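Local coordinates for protein soluble epoxide hydrolase (Bacillus megaterium, PDB 4INZ) that belongs to the soluble epoxide hydrolases, enzymes built on the alpha/beta hydrolase fold around a central, mostly parallel beta-sheet, at residues S107-H113 / V131-F137; V93-R97 / T122-Y127; G38-L42 / V99-Y105; V248-N254 / N273-L279. The protein carries 1 engineered substitution. All blocks are in the same frame, centred on the assembly; numbering follows the deposited sequence.

Contact 1. Residues S107-H113 / V131-F137; sequences SCTLVVH and VQKLIAF
Val131 opens the contact by laying CG1 against CB of Leu110, 4.0 Å away, while its other methyl turns to Phe123 of helix 115-126. At Gln132 the chain turns a corner, and the first rung is correspondingly bent: Gln132 N reaches Cys108 O at 2.8 Å with an N-H...O angle of 144°. Lys133 O then takes the N-H of Leu110. Leu134 lies alongside Leu110, both pointing the same way; its CG stands opposite the backbone N (chi1 176°), which brings CD1 to 3.4 Å from Leu110 O. Here two parallel strands, 108-112 and 131-137, run side by side in the central sheet, the two ends of a beta-alpha-beta unit whose crossover is helix 115-126. Ile135 N donates to Leu110 O at 2.8 Å, and Ile135 O accepts from Val112 N; its side chain, on the same face as Val111, meets helix 291-303. Ala136 sets CB 3.8 Å from Val112 CG2, on the face that Trp121 covers. Phe137 N closes the ladder on Val112 O at 2.8 Å, nearly straight at 172°. Its ring turns an edge to Val111, CE2 lying 3.6 Å from CG1, and Trp54 packs against the same ring.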
loop_
_atom_site.group_PDB
_atom_site.type_symbol
_atom_site.label_atom_id
_atom_site.label_comp_id
_atom_site.label_asym_id
_atom_site.label_seq_id
_atom_site.Cartn_x
_atom_site.Cartn_y
_atom_site.Cartn_z
ATOM N N SER A 107 14.225 12.542 4.754
ATOM C CA SER A 107 14.029 11.098 4.770
ATOM C C SER A 107 12.957 10.726 5.780
ATOM O O SER A 107 12.503 11.570 6.554
ATOM C CB SER A 107 15.334 10.361 5.089
ATOM O OG SER A 107 15.784 10.658 6.400
ATOM N N CYS A 108 12.561 9.456 5.773
ATOM C CA CYS A 108 11.500 8.992 6.645
ATOM C C CYS A 108 11.603 7.495 6.901
ATOM O O CYS A 108 12.386 6.791 6.266
ATOM C CB CYS A 108 10.137 9.291 6.014
ATOM S SG CYS A 108 9.740 8.305 4.528
ATOM N N THR A 109 10.809 7.021 7.851
ATOM C CA THR A 109 10.515 5.604 7.957
ATOM C C THR A 109 9.270 5.433 7.115
ATOM O O THR A 109 8.274 6.116 7.357
ATOM C CB THR A 109 10.212 5.218 9.401
ATOM O OG1 THR A 109 11.396 5.410 10.190
ATOM C CG2 THR A 109 9.775 3.754 9.491
ATOM N N LEU A 110 9.337 4.554 6.113
ATOM C CA LEU A 110 8.240 4.363 5.169
ATOM C C LEU A 110 7.488 3.061 5.463
ATOM O O LEU A 110 8.088 1.981 5.504
ATOM C CB LEU A 110 8.781 4.350 3.737
ATOM C CG LEU A 110 7.748 4.456 2.616
ATOM C CD1 LEU A 110 7.016 5.786 2.707
ATOM C CD2 LEU A 110 8.415 4.300 1.248
ATOM N N VAL A 111 6.177 3.166 5.668
ATOM C CA VAL A 111 5.346 2.017 6.052
ATOM C C VAL A 111 4.281 1.800 4.982
ATOM O O VAL A 111 3.513 2.711 4.681
ATOM C CB VAL A 111 4.664 2.274 7.407
ATOM C CG1 VAL A 111 3.948 1.007 7.906
ATOM C CG2 VAL A 111 5.693 2.746 8.415
ATOM N N VAL A 112 4.235 0.609 4.395
ATOM C CA VAL A 112 3.500 0.451 3.137
ATOM C C VAL A 112 2.689 -0.836 3.054
ATOM O O VAL A 112 3.025 -1.825 3.699
ATOM C CB VAL A 112 4.463 0.520 1.926
ATOM C CG1 VAL A 112 5.236 1.843 1.936
ATOM C CG2 VAL A 112 5.430 -0.656 1.942
ATOM N N HIS A 113 1.636 -0.815 2.236
ATOM C CA HIS A 113 0.698 -1.933 2.125
ATOM C C HIS A 113 0.059 -1.933 0.730
ATOM O O HIS A 113 -0.322 -0.877 0.225
ATOM C CB HIS A 113 -0.383 -1.773 3.207
ATOM C CG HIS A 113 -1.499 -2.765 3.137
ATOM N ND1 HIS A 113 -1.303 -4.133 3.205
ATOM C CD2 HIS A 113 -2.840 -2.582 3.068
ATOM C CE1 HIS A 113 -2.473 -4.745 3.154
ATOM N NE2 HIS A 113 -3.421 -3.826 3.067
ATOM N N VAL A 131 14.682 7.037 2.421
ATOM C CA VAL A 131 14.080 6.012 3.270
ATOM C C VAL A 131 15.052 5.461 4.320
ATOM O O VAL A 131 15.925 4.654 4.005
ATOM C CB VAL A 131 13.521 4.850 2.424
ATOM C CG1 VAL A 131 12.754 3.871 3.304
ATOM C CG2 VAL A 131 12.623 5.385 1.321
ATOM N N GLN A 132 14.893 5.895 5.567
ATOM C CA GLN A 132 15.735 5.408 6.656
ATOM C C GLN A 132 15.519 3.917 6.882
ATOM O O GLN A 132 16.471 3.137 6.993
ATOM C CB GLN A 132 15.416 6.157 7.946
ATOM C CG GLN A 132 15.560 7.661 7.846
ATOM C CD GLN A 132 15.008 8.361 9.064
ATOM O OE1 GLN A 132 15.106 9.580 9.192
ATOM N NE2 GLN A 132 14.420 7.589 9.973
ATOM N N LYS A 133 14.252 3.537 6.972
ATOM C CA LYS A 133 13.869 2.146 7.150
ATOM C C LYS A 133 12.541 1.939 6.447
ATOM O O LYS A 133 11.733 2.869 6.346
ATOM C CB LYS A 133 13.704 1.803 8.633
ATOM C CG LYS A 133 14.962 1.926 9.482
ATOM C CD LYS A 133 14.703 1.350 10.868
ATOM C CE LYS A 133 15.968 1.279 11.694
ATOM N NZ LYS A 133 16.400 2.623 12.105
ATOM N N LEU A 134 12.317 0.719 5.975
ATOM C CA LEU A 134 11.086 0.368 5.280
ATOM C C LEU A 134 10.349 -0.729 6.034
ATOM O O LEU A 134 10.945 -1.749 6.393
ATOM C CB LEU A 134 11.396 -0.106 3.859
ATOM C CG LEU A 134 10.208 -0.601 3.038
ATOM C CD1 LEU A 134 9.277 0.560 2.709
ATOM C CD2 LEU A 134 10.691 -1.300 1.755
ATOM N N ILE A 135 9.057 -0.511 6.280
ATOM C CA ILE A 135 8.209 -1.536 6.868
ATOM C C ILE A 135 7.126 -1.865 5.856
ATOM O O ILE A 135 6.299 -1.011 5.521
ATOM C CB ILE A 135 7.567 -1.057 8.180
ATOM C CG1 ILE A 135 8.652 -0.639 9.176
ATOM C CG2 ILE A 135 6.668 -2.147 8.761
ATOM C CD1 ILE A 135 8.113 -0.122 10.505
ATOM N N ALA A 136 7.154 -3.093 5.344
ATOM C CA ALA A 136 6.238 -3.488 4.282
ATOM C C ALA A 136 5.280 -4.577 4.744
ATOM O O ALA A 136 5.710 -5.602 5.275
ATOM C CB ALA A 136 7.021 -3.968 3.076
ATOM N N PHE A 137 3.984 -4.344 4.527
ATOM C CA PHE A 137 2.945 -5.346 4.770
ATOM C C PHE A 137 2.594 -6.058 3.460
ATOM O O PHE A 137 3.240 -5.834 2.438
ATOM C CB PHE A 137 1.694 -4.683 5.386
ATOM C CG PHE A 137 1.924 -4.133 6.765
ATOM C CD1 PHE A 137 1.530 -4.857 7.890
ATOM C CD2 PHE A 137 2.546 -2.899 6.945
ATOM C CE1 PHE A 137 1.752 -4.354 9.175
ATOM C CE2 PHE A 137 2.781 -2.396 8.225
ATOM C CZ PHE A 137 2.380 -3.118 9.341
#

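Contact 2. Residues V93-R97 / T122-Y127; sequences VEDIR and TFAYRY
Phe123 is held between two aliphatic groups. CG2 of Ile96 sits over the ring centre, 3.9 Å from the centroid and 3° off the normal, a CH-pi contact; Tyr127 CB, from its own segment, lies over the opposite face nearer the rim. Val93 CG1 comes in at the ring edge, 3.8 Å from Phe123 CD1, and the same methyl also meets the edge of Tyr127. Val93 CG2 touches Thr122 CG2 at 3.9 Å.

Arg97 supplies both apolar and polar contacts. Arg97 CB rests near Phe123 CE1, and Arg97 CD lies 3.5 Å from Tyr127 CE1. A bend at chi3 (63°) then turns the guanidinium back along its own helix, where NE and NH2 grip the two Glu94 oxygens side-on in a salt bridge, Arg97 NH2 to Glu94 OE2 being 3.0 Å; Gln98 also holds OE2.

Segments 93-97 and 122-126, on helices 89-102 and 115-126, cross at -69° beside the sheet of the alpha/beta hydrolase fold. Between them the contact is carbon packing, with Arg97 probably neutralised by Glu94 within its own helix; the ionic tie between the helices lies beside it, where Arg126 pairs with Asp90.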
loop_
_atom_site.group_PDB
_atom_site.type_symbol
_atom_site.label_atom_id
_atom_site.label_comp_id
_atom_site.label_asym_id
_atom_site.label_seq_id
_atom_site.Cartn_x
_atom_site.Cartn_y
_atom_site.Cartn_z
ATOM N N VAL A 93 5.394 7.773 -7.710
ATOM C CA VAL A 93 6.679 7.842 -7.022
ATOM C C VAL A 93 7.081 9.289 -6.737
ATOM O O VAL A 93 7.615 9.595 -5.670
ATOM C CB VAL A 93 7.798 7.116 -7.820
ATOM C CG1 VAL A 93 9.185 7.503 -7.299
ATOM C CG2 VAL A 93 7.606 5.604 -7.761
ATOM N N GLU A 94 6.813 10.181 -7.688
ATOM C CA GLU A 94 7.114 11.599 -7.497
ATOM C C GLU A 94 6.215 12.213 -6.424
ATOM O O GLU A 94 6.648 13.087 -5.669
ATOM C CB GLU A 94 7.002 12.371 -8.816
ATOM C CG GLU A 94 7.195 13.877 -8.671
ATOM C CD GLU A 94 8.647 14.290 -8.431
ATOM O OE1 GLU A 94 9.529 13.411 -8.341
ATOM O OE2 GLU A 94 8.904 15.510 -8.337
ATOM N N ASP A 95 4.967 11.756 -6.349
ATOM C CA ASP A 95 4.085 12.191 -5.271
ATOM C C ASP A 95 4.789 11.971 -3.945
ATOM O O ASP A 95 4.843 12.865 -3.102
ATOM C CB ASP A 95 2.767 11.404 -5.258
ATOM C CG ASP A 95 1.773 11.895 -6.291
ATOM O OD1 ASP A 95 2.047 12.917 -6.959
ATOM O OD2 ASP A 95 0.705 11.256 -6.423
ATOM N N ILE A 96 5.324 10.766 -3.763
ATOM C CA ILE A 96 5.912 10.392 -2.489
ATOM C C ILE A 96 7.151 11.226 -2.207
ATOM O O ILE A 96 7.358 11.678 -1.084
ATOM C CB ILE A 96 6.250 8.887 -2.430
ATOM C CG1 ILE A 96 5.000 8.053 -2.731
ATOM C CG2 ILE A 96 6.826 8.519 -1.063
ATOM C CD1 ILE A 96 3.789 8.395 -1.861
ATOM N N ARG A 97 7.964 11.448 -3.232
ATOM C CA ARG A 97 9.161 12.261 -3.063
ATOM C C ARG A 97 8.811 13.666 -2.581
ATOM O O ARG A 97 9.433 14.182 -1.651
ATOM C CB ARG A 97 9.953 12.341 -4.366
ATOM C CG ARG A 97 11.387 12.778 -4.175
ATOM C CD ARG A 97 12.038 13.133 -5.509
ATOM N NE ARG A 97 11.384 14.270 -6.151
ATOM C CZ ARG A 97 11.613 15.540 -5.829
ATOM N NH1 ARG A 97 12.482 15.838 -4.871
ATOM N NH2 ARG A 97 10.972 16.513 -6.461
ATOM N N THR A 122 9.182 0.520 -4.878
ATOM C CA THR A 122 9.757 1.190 -6.039
ATOM C C THR A 122 10.451 2.491 -5.626
ATOM O O THR A 122 11.566 2.782 -6.066
ATOM C CB THR A 122 8.688 1.463 -7.112
ATOM O OG1 THR A 122 8.087 0.223 -7.509
ATOM C CG2 THR A 122 9.302 2.135 -8.333
ATOM N N PHE A 123 9.794 3.258 -4.762
ATOM C CA PHE A 123 10.366 4.500 -4.262
ATOM C C PHE A 123 11.656 4.257 -3.477
ATOM O O PHE A 123 12.633 4.992 -3.634
ATOM C CB PHE A 123 9.359 5.249 -3.382
ATOM C CG PHE A 123 9.909 6.513 -2.793
ATOM C CD1 PHE A 123 9.951 7.681 -3.548
ATOM C CD2 PHE A 123 10.422 6.529 -1.506
ATOM C CE1 PHE A 123 10.475 8.848 -3.016
ATOM C CE2 PHE A 123 10.940 7.693 -0.966
ATOM C CZ PHE A 123 10.972 8.855 -1.725
ATOM N N ALA A 124 11.655 3.238 -2.618
ATOM C CA ALA A 124 12.839 2.922 -1.817
ATOM C C ALA A 124 14.018 2.515 -2.698
ATOM O O ALA A 124 15.165 2.871 -2.421
ATOM C CB ALA A 124 12.526 1.821 -0.798
ATOM N N TYR A 125 13.734 1.766 -3.759
ATOM C CA TYR A 125 14.779 1.341 -4.683
ATOM C C TYR A 125 15.370 2.526 -5.445
ATOM O O TYR A 125 16.581 2.603 -5.655
ATOM C CB TYR A 125 14.238 0.300 -5.670
ATOM C CG TYR A 125 14.431 -1.139 -5.239
ATOM C CD1 TYR A 125 15.574 -1.851 -5.606
ATOM C CD2 TYR A 125 13.468 -1.793 -4.476
ATOM C CE1 TYR A 125 15.753 -3.170 -5.219
ATOM C CE2 TYR A 125 13.640 -3.110 -4.083
ATOM C CZ TYR A 125 14.784 -3.795 -4.458
ATOM O OH TYR A 125 14.954 -5.106 -4.068
ATOM N N ARG A 126 14.510 3.449 -5.863
ATOM C CA ARG A 126 14.951 4.578 -6.673
ATOM C C ARG A 126 15.517 5.710 -5.819
ATOM O O ARG A 126 16.439 6.412 -6.238
ATOM C CB ARG A 126 13.808 5.098 -7.545
ATOM C CG ARG A 126 13.282 4.094 -8.554
ATOM C CD ARG A 126 12.219 4.717 -9.449
ATOM N NE ARG A 126 11.715 3.771 -10.442
ATOM C CZ ARG A 126 10.686 4.011 -11.253
ATOM N NH1 ARG A 126 10.042 5.174 -11.188
ATOM N NH2 ARG A 126 10.296 3.087 -12.125
ATOM N N TYR A 127 14.964 5.884 -4.625
ATOM C CA TYR A 127 15.381 6.966 -3.740
ATOM C C TYR A 127 15.714 6.445 -2.347
ATOM O O TYR A 127 15.133 6.901 -1.360
ATOM C CB TYR A 127 14.277 8.022 -3.620
ATOM C CG TYR A 127 13.953 8.770 -4.896
ATOM C CD1 TYR A 127 14.622 9.943 -5.223
ATOM C CD2 TYR A 127 12.959 8.322 -5.756
ATOM C CE1 TYR A 127 14.323 10.641 -6.382
ATOM C CE2 TYR A 127 12.649 9.015 -6.917
ATOM C CZ TYR A 127 13.335 10.172 -7.225
ATOM O OH TYR A 127 13.033 10.867 -8.376
#

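Contact 3. Residues G38-L42 / V99-Y105; sequences GELML and VIEGLGY
Leu40 carries the apolar centre, its CB making a CH-pi contact directly above the middle of the Tyr105 ring, 3.5 Å from the centroid and 2° off the normal. With chi1 at 178° the chain of Leu40 runs out away from its own N, sending the two methyls on toward the helix: Leu40 CD2 rests 3.7 Å from Tyr105 CD1, and Leu40 CD1 meets Leu103 CD1 at 4.0 Å. Two residues further on, Leu42 extends the patch, CD2 against Ile100 CG1 at 3.8 Å and CD1 facing Val99. Strand 40-44 is thereby packed under the C-terminal end of helix 89-102, the strand-to-helix layering of an alpha/beta hydrolase; Val68 of the neighbouring strand touches both Leu40 and Leu42.

The helix finishes in a Schellman motif at Gly104, and the chain beyond it delivers Tyr105 over the strand. At the outer edge Tyr105 OH donates to Gly38 O at 3.0 Å, and a water bridges the same hydroxyl, 3.1 Å away, to Gly38 N. This OH is also hydrogen-bonded to His66 ND1 of strand 66-70. One tyrosine thus covers Leu40 with its face while its hydroxyl ties down the strand's approach, probably limiting rotation of the ring.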
loop_
_atom_site.group_PDB
_atom_site.type_symbol
_atom_site.label_atom_id
_atom_site.label_comp_id
_atom_site.label_asym_id
_atom_site.label_seq_id
_atom_site.Cartn_x
_atom_site.Cartn_y
_atom_site.Cartn_z
ATOM N N GLY A 38 8.521 14.707 15.612
ATOM C CA GLY A 38 9.783 13.996 15.520
ATOM C C GLY A 38 10.099 13.574 14.099
ATOM O O GLY A 38 9.683 14.234 13.143
ATOM N N GLU A 39 10.844 12.479 13.965
ATOM C CA GLU A 39 11.149 11.904 12.660
ATOM C C GLU A 39 9.858 11.491 11.964
ATOM O O GLU A 39 8.881 11.113 12.620
ATOM C CB GLU A 39 12.082 10.697 12.808
ATOM C CG GLU A 39 13.444 11.040 13.402
ATOM C CD GLU A 39 14.213 12.038 12.548
ATOM O OE1 GLU A 39 14.736 13.030 13.104
ATOM O OE2 GLU A 39 14.297 11.830 11.317
ATOM N N LEU A 40 9.855 11.562 10.637
ATOM C CA LEU A 40 8.662 11.246 9.860
ATOM C C LEU A 40 8.475 9.743 9.684
ATOM O O LEU A 40 9.383 9.039 9.236
ATOM C CB LEU A 40 8.738 11.910 8.485
ATOM C CG LEU A 40 7.592 11.664 7.506
ATOM C CD1 LEU A 40 6.279 12.215 8.064
ATOM C CD2 LEU A 40 7.928 12.300 6.155
ATOM N N MET A 41 7.287 9.269 10.050
ATOM C CA MET A 41 6.841 7.928 9.708
ATOM C C MET A 41 5.661 8.098 8.754
ATOM O O MET A 41 4.573 8.525 9.156
ATOM C CB MET A 41 6.437 7.142 10.958
ATOM C CG MET A 41 6.084 5.683 10.678
ATOM S SD MET A 41 5.692 4.774 12.183
ATOM C CE MET A 41 7.341 4.578 12.887
ATOM N N LEU A 42 5.897 7.797 7.483
ATOM C CA LEU A 42 4.916 8.027 6.427
ATOM C C LEU A 42 4.282 6.707 6.005
ATOM O O LEU A 42 4.990 5.770 5.633
ATOM C CB LEU A 42 5.606 8.684 5.233
ATOM C CG LEU A 42 4.769 8.957 3.985
ATOM C CD1 LEU A 42 3.637 9.930 4.307
ATOM C CD2 LEU A 42 5.658 9.519 2.871
ATOM N N VAL A 99 5.997 14.712 -1.163
ATOM C CA VAL A 99 5.334 14.714 0.133
ATOM C C VAL A 99 6.353 14.761 1.270
ATOM O O VAL A 99 6.207 15.536 2.220
ATOM C CB VAL A 99 4.419 13.492 0.302
ATOM C CG1 VAL A 99 4.051 13.305 1.769
ATOM C CG2 VAL A 99 3.174 13.655 -0.568
ATOM N N ILE A 100 7.385 13.934 1.168
ATOM C CA ILE A 100 8.436 13.891 2.183
ATOM C C ILE A 100 9.116 15.256 2.316
ATOM O O ILE A 100 9.303 15.773 3.423
ATOM C CB ILE A 100 9.475 12.787 1.869
ATOM C CG1 ILE A 100 8.803 11.411 1.930
ATOM C CG2 ILE A 100 10.643 12.849 2.841
ATOM C CD1 ILE A 100 9.671 10.269 1.428
ATOM N N GLU A 101 9.464 15.848 1.183
ATOM C CA GLU A 101 10.091 17.163 1.194
ATOM C C GLU A 101 9.104 18.251 1.599
ATOM O O GLU A 101 9.462 19.191 2.313
ATOM C CB GLU A 101 10.693 17.482 -0.167
ATOM C CG GLU A 101 11.875 16.612 -0.525
ATOM C CD GLU A 101 12.722 17.223 -1.617
ATOM O OE1 GLU A 101 12.294 18.247 -2.193
ATOM O OE2 GLU A 101 13.815 16.683 -1.890
ATOM N N GLY A 102 7.864 18.126 1.139
ATOM C CA GLY A 102 6.846 19.117 1.434
ATOM C C GLY A 102 6.574 19.222 2.923
ATOM O O GLY A 102 6.282 20.303 3.441
ATOM N N LEU A 103 6.670 18.088 3.609
ATOM C CA LEU A 103 6.445 18.028 5.049
ATOM C C LEU A 103 7.647 18.540 5.833
ATOM O O LEU A 103 7.575 18.711 7.051
ATOM C CB LEU A 103 6.122 16.596 5.470
ATOM C CG LEU A 103 4.776 16.064 4.986
ATOM C CD1 LEU A 103 4.661 14.580 5.275
ATOM C CD2 LEU A 103 3.631 16.837 5.640
ATOM N N GLY A 104 8.753 18.772 5.133
ATOM C CA GLY A 104 9.931 19.365 5.742
ATOM C C GLY A 104 11.047 18.383 6.045
ATOM O O GLY A 104 11.968 18.701 6.797
ATOM N N TYR A 105 10.978 17.194 5.451
ATOM C CA TYR A 105 11.947 16.134 5.731
ATOM C C TYR A 105 12.831 15.790 4.531
ATOM O O TYR A 105 12.474 16.068 3.383
ATOM C CB TYR A 105 11.221 14.876 6.214
ATOM C CG TYR A 105 10.440 15.097 7.481
ATOM C CD1 TYR A 105 9.116 15.506 7.439
ATOM C CD2 TYR A 105 11.031 14.910 8.723
ATOM C CE1 TYR A 105 8.396 15.711 8.598
ATOM C CE2 TYR A 105 10.319 15.114 9.887
ATOM C CZ TYR A 105 9.003 15.513 9.819
ATOM O OH TYR A 105 8.290 15.716 10.980
HETATM O O HOH W 1 7.817 17.167 13.672
#

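Contact 4. Residues V248-N254 / N273-L279; sequences VQIIWGN and NISVHRL
Ile250 O is gripped from opposite faces of its carbonyl plane: His277 N reaches it across the strands at 2.9 Å, and Gln249 NE2 from the same strand at 3.0 Å. The glutamine bends at chi2 (79°) to curl back over the backbone, and its donor stands 46° out of the carbonyl plane. That fold also lays the amide beside the partner strand, with Gln249 OE1 3.5 Å from Ser275 CB.

The rest of the ladder is regular and parallel, from Val248 N on Asn273 O to Asn254 N on Leu279 O; Ile250 N to Ser275 O, 2.8 Å, is nearly straight. At its start a water donates to Val248 O and lies 2.7 Å from Ser275 OG, a hydroxyl that Lys304 also holds.

On one face Ile274 CD1 meets Ile250 CG1 at 3.6 Å, with Val248 and Val276 flanking, and Trp121 packs on the inner strand. On the other, Ile251 CG2 touches Leu279 CD1, also at 3.6 Å, beneath helix 291-303. Near the far end Asn254 crosses Arg278 at about a right angle, Asn254 OD1 lying 3.5 Å from Arg278 CB.

Strand 274-279 is the last of the hydrolase sheet. Seven main-chain bonds cross to it from 248-254, backed by aliphatic contacts on both faces, and the second donor on Ile250 O probably helps to fix the Gln249 amide against this ladder.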
loop_
_atom_site.group_PDB
_atom_site.type_symbol
_atom_site.label_atom_id
_atom_site.label_comp_id
_atom_site.label_asym_id
_atom_site.label_seq_id
_atom_site.Cartn_x
_atom_site.Cartn_y
_atom_site.Cartn_z
ATOM N N VAL A 248 14.952 -3.383 6.370
ATOM C CA VAL A 248 13.562 -3.616 5.995
ATOM C C VAL A 248 12.908 -4.631 6.925
ATOM O O VAL A 248 13.527 -5.629 7.311
ATOM C CB VAL A 248 13.440 -4.132 4.547
ATOM C CG1 VAL A 248 11.981 -4.403 4.198
ATOM C CG2 VAL A 248 14.037 -3.126 3.571
ATOM N N GLN A 249 11.656 -4.360 7.283
ATOM C CA GLN A 249 10.838 -5.294 8.041
ATOM C C GLN A 249 9.597 -5.630 7.232
ATOM O O GLN A 249 8.887 -4.724 6.792
ATOM C CB GLN A 249 10.388 -4.676 9.366
ATOM C CG GLN A 249 9.371 -5.546 10.115
ATOM C CD GLN A 249 10.025 -6.706 10.847
ATOM O OE1 GLN A 249 10.998 -6.520 11.581
ATOM N NE2 GLN A 249 9.496 -7.907 10.650
ATOM N N ILE A 250 9.338 -6.926 7.045
ATOM C CA ILE A 250 8.096 -7.391 6.444
ATOM C C ILE A 250 7.167 -7.872 7.551
ATOM O O ILE A 250 7.602 -8.580 8.463
ATOM C CB ILE A 250 8.315 -8.593 5.514
ATOM C CG1 ILE A 250 9.376 -8.295 4.453
ATOM C CG2 ILE A 250 6.992 -9.046 4.909
ATOM C CD1 ILE A 250 9.197 -7.003 3.756
ATOM N N ILE A 251 5.895 -7.482 7.475
ATOM C CA ILE A 251 4.868 -7.963 8.403
ATOM C C ILE A 251 3.720 -8.493 7.559
ATOM O O ILE A 251 3.035 -7.728 6.886
ATOM C CB ILE A 251 4.382 -6.844 9.341
ATOM C CG1 ILE A 251 5.584 -6.246 10.085
ATOM C CG2 ILE A 251 3.345 -7.386 10.325
ATOM C CD1 ILE A 251 5.251 -5.067 10.995
ATOM N N TRP A 252 3.521 -9.808 7.585
ATOM C CA TRP A 252 2.797 -10.481 6.513
ATOM C C TRP A 252 1.700 -11.381 7.040
ATOM O O TRP A 252 1.966 -12.276 7.841
ATOM C CB TRP A 252 3.787 -11.342 5.722
ATOM C CG TRP A 252 3.227 -11.898 4.448
ATOM C CD1 TRP A 252 2.501 -13.044 4.300
ATOM C CD2 TRP A 252 3.359 -11.334 3.139
ATOM N NE1 TRP A 252 2.172 -13.228 2.974
ATOM C CE2 TRP A 252 2.690 -12.193 2.242
ATOM C CE3 TRP A 252 3.984 -10.192 2.636
ATOM C CZ2 TRP A 252 2.627 -11.940 0.872
ATOM C CZ3 TRP A 252 3.924 -9.946 1.272
ATOM C CH2 TRP A 252 3.246 -10.812 0.410
ATOM N N GLY A 253 0.471 -11.160 6.578
ATOM C CA GLY A 253 -0.640 -12.006 6.975
ATOM C C GLY A 253 -0.676 -13.247 6.105
ATOM O O GLY A 253 -0.856 -13.146 4.891
ATOM N N ASN A 254 -0.507 -14.422 6.709
ATOM C CA ASN A 254 -0.429 -15.648 5.916
ATOM C C ASN A 254 -1.699 -16.015 5.149
ATOM O O ASN A 254 -1.629 -16.715 4.134
ATOM C CB ASN A 254 0.005 -16.836 6.784
ATOM C CG ASN A 254 1.480 -16.812 7.102
ATOM O OD1 ASN A 254 2.243 -16.086 6.467
ATOM N ND2 ASN A 254 1.896 -17.618 8.082
ATOM N N ASN A 273 19.355 -6.916 4.308
ATOM C CA ASN A 273 19.109 -6.591 5.703
ATOM C C ASN A 273 17.617 -6.574 5.963
ATOM O O ASN A 273 17.028 -5.516 6.187
ATOM C CB ASN A 273 19.725 -5.238 6.060
ATOM C CG ASN A 273 19.610 -4.917 7.540
ATOM O OD1 ASN A 273 18.920 -5.613 8.291
ATOM N ND2 ASN A 273 20.273 -3.845 7.965
ATOM N N ILE A 274 17.008 -7.751 5.927
ATOM C CA ILE A 274 15.564 -7.852 6.067
ATOM C C ILE A 274 15.167 -8.764 7.223
ATOM O O ILE A 274 15.871 -9.736 7.542
ATOM C CB ILE A 274 14.919 -8.370 4.765
ATOM C CG1 ILE A 274 13.417 -8.061 4.742
ATOM C CG2 ILE A 274 15.202 -9.858 4.583
ATOM C CD1 ILE A 274 12.797 -8.196 3.370
ATOM N N SER A 275 14.046 -8.431 7.855
ATOM C CA SER A 275 13.434 -9.291 8.859
ATOM C C SER A 275 12.006 -9.551 8.427
ATOM O O SER A 275 11.354 -8.663 7.875
ATOM C CB SER A 275 13.440 -8.632 10.238
ATOM O OG SER A 275 14.756 -8.281 10.616
ATOM N N VAL A 276 11.523 -10.761 8.671
ATOM C CA VAL A 276 10.177 -11.141 8.258
ATOM C C VAL A 276 9.394 -11.681 9.446
ATOM O O VAL A 276 9.881 -12.550 10.170
ATOM C CB VAL A 276 10.207 -12.236 7.177
ATOM C CG1 VAL A 276 8.791 -12.623 6.784
ATOM C CG2 VAL A 276 10.994 -11.772 5.951
ATOM N N HIS A 277 8.187 -11.154 9.644
ATOM C CA HIS A 277 7.275 -11.658 10.671
ATOM C C HIS A 277 5.988 -12.070 9.989
ATOM O O HIS A 277 5.356 -11.257 9.315
ATOM C CB HIS A 277 6.955 -10.573 11.698
ATOM C CG HIS A 277 6.199 -11.075 12.883
ATOM N ND1 HIS A 277 4.819 -11.144 12.921
ATOM C CD2 HIS A 277 6.629 -11.540 14.078
ATOM C CE1 HIS A 277 4.436 -11.620 14.092
ATOM N NE2 HIS A 277 5.517 -11.873 14.810
ATOM N N ARG A 278 5.594 -13.328 10.163
ATOM C CA ARG A 278 4.390 -13.843 9.520
ATOM C C ARG A 278 3.297 -14.105 10.546
ATOM O O ARG A 278 3.530 -14.789 11.536
ATOM C CB ARG A 278 4.706 -15.145 8.787
ATOM C CG ARG A 278 5.677 -15.006 7.635
ATOM C CD ARG A 278 6.013 -16.398 7.113
ATOM N NE ARG A 278 6.452 -16.395 5.727
ATOM C CZ ARG A 278 5.942 -17.187 4.786
ATOM N NH1 ARG A 278 6.396 -17.119 3.541
ATOM N NH2 ARG A 278 4.975 -18.048 5.095
ATOM N N LEU A 279 2.105 -13.569 10.302
ATOM C CA LEU A 279 0.980 -13.785 11.202
ATOM C C LEU A 279 0.105 -14.907 10.672
ATOM O O LEU A 279 -0.448 -14.806 9.581
ATOM C CB LEU A 279 0.144 -12.510 11.340
ATOM C CG LEU A 279 0.842 -11.291 11.938
ATOM C CD1 LEU A 279 1.622 -10.526 10.884
ATOM C CD2 LEU A 279 -0.190 -10.387 12.585
HETATM O O HOH W 2 15.629 -6.041 9.339
#

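Contacts 1 and 4 lie within one sheet of the alpha/beta hydrolase fold, and contact 3 reaches it through strand 40-44: that strand neighbours 108-112, then come 131-137, 248-253 and finally 274-279. Backbone bonds probably join contact 1 to both flanking contacts, whose centres each lie about 12 Å from its own; the centres of contacts 3 and 4 are about 24 Å apart. Contact 2 belongs to the helical layer. It shares helix 89-102 with contact 3, and Phe123 packs on both Val131 and Ile100. Along the chain, contact 3 closes before contact 1 opens and contact 4 comes last, while contact 2 alternates with both 1 and 3, joining sheet and helices into one core.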